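Local coordinates for protein RNA-dependent RNA Polymerase (Bombyx mori cytoplasmic polyhedrosis virus, PDB 6TZ0) that catalyses RNA-templated RNA synthesis, transcribing the double-stranded viral genome into plus strands and probably making the complementary minus strands during replication, at residues 965-970 with 1112-1117. Residues are numbered along the deposited sequence; the frame is centred on the assembly and turned at random.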
loop_
_atom_site.group_PDB
_atom_site.type_symbol
_atom_site.label_atom_id
_atom_site.label_comp_id
_atom_site.label_asym_id
_atom_site.label_seq_id
_atom_site.Cartn_x
_atom_site.Cartn_y
_atom_site.Cartn_z
ATOM N N ASN A 965 9.936 -10.588 28.828
ATOM C CA ASN A 965 8.961 -9.541 28.545
ATOM C C ASN A 965 8.440 -9.574 27.115
ATOM O O ASN A 965 7.428 -8.929 26.826
ATOM C CB ASN A 965 9.558 -8.160 28.826
ATOM C CG ASN A 965 9.887 -7.951 30.291
ATOM O OD1 ASN A 965 9.207 -8.464 31.176
ATOM N ND2 ASN A 965 10.921 -7.164 30.553
ATOM N N ASP A 966 9.099 -10.304 26.216
ATOM C CA ASP A 966 8.626 -10.438 24.844
ATOM C C ASP A 966 7.563 -11.514 24.685
ATOM O O ASP A 966 7.122 -11.769 23.560
ATOM C CB ASP A 966 9.804 -10.732 23.913
ATOM C CG ASP A 966 10.618 -11.939 24.351
ATOM O OD1 ASP A 966 10.368 -12.479 25.447
ATOM O OD2 ASP A 966 11.512 -12.354 23.588
ATOM N N ILE A 967 7.159 -12.146 25.780
ATOM C CA ILE A 967 6.189 -13.230 25.780
ATOM C C ILE A 967 4.977 -12.762 26.579
ATOM O O ILE A 967 3.841 -13.172 26.315
ATOM C CB ILE A 967 6.834 -14.508 26.352
ATOM C CG1 ILE A 967 8.058 -14.888 25.523
ATOM C CG2 ILE A 967 5.913 -15.675 26.320
ATOM C CD1 ILE A 967 7.756 -15.115 24.055
ATOM N N VAL A 968 5.214 -11.866 27.537
ATOM C CA VAL A 968 4.136 -11.281 28.325
ATOM C C VAL A 968 3.372 -10.282 27.469
ATOM O O VAL A 968 3.971 -9.434 26.795
ATOM C CB VAL A 968 4.701 -10.625 29.594
ATOM C CG1 VAL A 968 3.605 -9.961 30.411
ATOM C CG2 VAL A 968 5.433 -11.652 30.428
ATOM N N TYR A 969 2.038 -10.378 27.493
ATOM C CA TYR A 969 1.196 -9.596 26.595
ATOM C C TYR A 969 0.978 -8.171 27.082
ATOM O O TYR A 969 0.766 -7.273 26.260
ATOM C CB TYR A 969 -0.152 -10.291 26.408
ATOM C CG TYR A 969 -1.100 -9.581 25.465
ATOM C CD1 TYR A 969 -0.904 -9.623 24.089
ATOM C CD2 TYR A 969 -2.190 -8.869 25.952
ATOM C CE1 TYR A 969 -1.769 -8.980 23.228
ATOM C CE2 TYR A 969 -3.058 -8.223 25.099
ATOM C CZ TYR A 969 -2.844 -8.283 23.739
ATOM O OH TYR A 969 -3.713 -7.636 22.891
ATOM N N GLY A 970 1.000 -7.944 28.398
ATOM C CA GLY A 970 0.926 -6.584 28.906
ATOM C C GLY A 970 2.138 -5.755 28.537
ATOM O O GLY A 970 2.046 -4.531 28.413
ATOM N N VAL A 1112 -3.136 -16.417 32.119
ATOM C CA VAL A 1112 -3.554 -15.020 32.190
ATOM C C VAL A 1112 -2.427 -14.087 31.732
ATOM O O VAL A 1112 -2.687 -13.077 31.068
ATOM C CB VAL A 1112 -4.051 -14.690 33.612
ATOM C CG1 VAL A 1112 -4.438 -13.222 33.758
ATOM C CG2 VAL A 1112 -5.247 -15.545 33.955
ATOM N N ALA A 1113 -1.168 -14.425 32.031
ATOM C CA ALA A 1113 -0.051 -13.580 31.614
ATOM C C ALA A 1113 0.167 -13.636 30.105
ATOM O O ALA A 1113 0.496 -12.620 29.485
ATOM C CB ALA A 1113 1.218 -13.986 32.357
ATOM N N ILE A 1114 -0.009 -14.810 29.495
ATOM C CA ILE A 1114 0.015 -14.886 28.035
ATOM C C ILE A 1114 -1.267 -14.301 27.450
ATOM O O ILE A 1114 -1.256 -13.810 26.312
ATOM C CB ILE A 1114 0.258 -16.345 27.597
ATOM C CG1 ILE A 1114 1.526 -16.880 28.245
ATOM C CG2 ILE A 1114 0.439 -16.494 26.093
ATOM C CD1 ILE A 1114 2.719 -16.067 27.985
ATOM N N SER A 1115 -2.351 -14.299 28.238
ATOM C CA SER A 1115 -3.672 -13.757 27.889
ATOM C C SER A 1115 -4.262 -14.434 26.658
ATOM O O SER A 1115 -4.946 -13.798 25.853
ATOM C CB SER A 1115 -3.649 -12.236 27.696
ATOM O OG SER A 1115 -3.003 -11.902 26.486
ATOM N N ALA A 1116 -4.005 -15.727 26.504
ATOM C CA ALA A 1116 -4.619 -16.489 25.434
ATOM C C ALA A 1116 -6.052 -16.854 25.806
ATOM O O ALA A 1116 -6.421 -16.923 26.981
ATOM C CB ALA A 1116 -3.809 -17.751 25.141
ATOM N N GLY A 1117 -6.864 -17.095 24.777
ATOM C CA GLY A 1117 -8.232 -17.509 24.980
ATOM C C GLY A 1117 -8.328 -18.954 25.419
ATOM O O GLY A 1117 -7.333 -19.681 25.502
#
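The C-terminal end of helix 1107-1114, in the C-terminal region of this reovirus-family polymerase, illustrates how a loop can use a backbone carbonyl at the last turn of a helix, here through Tyr-969 of loop 965-970 and Ala-1113. Tyr-969 sends its N to Ala-1113 O, a weak hydrogen bond at 3.4 Å but nearly straight, with an N-H...O angle of 174°. The hydroxyl of Ser-949 in helix 945-958 also bonds to Ala-1113 O, so this carbonyl is shared between loop and helix. The same helix lies against Val-968 and Ala-1113, and its Arg-946 makes a cation-pi contact with the Tyr-969 ring. Ile-967 and Ile-1114 lie alongside each other and point the same way, Ile-967 CG2 meeting Ile-1114 CD1 at 3.6 Å; that CD1 also rests 3.5 Å from Ile-967 O. Ser-1115 leaves the helix with positive phi. Its OG, placed between backbone N and carbonyl carbon (chi1 73°), donates to Ile-1114 O at 2.6 Å, approaching from 32° off the carbonyl plane. Ser-1115 OG also lies obliquely by the aromatic ring of Tyr-969, 3.2 Å from both Tyr-969 CG and CD2.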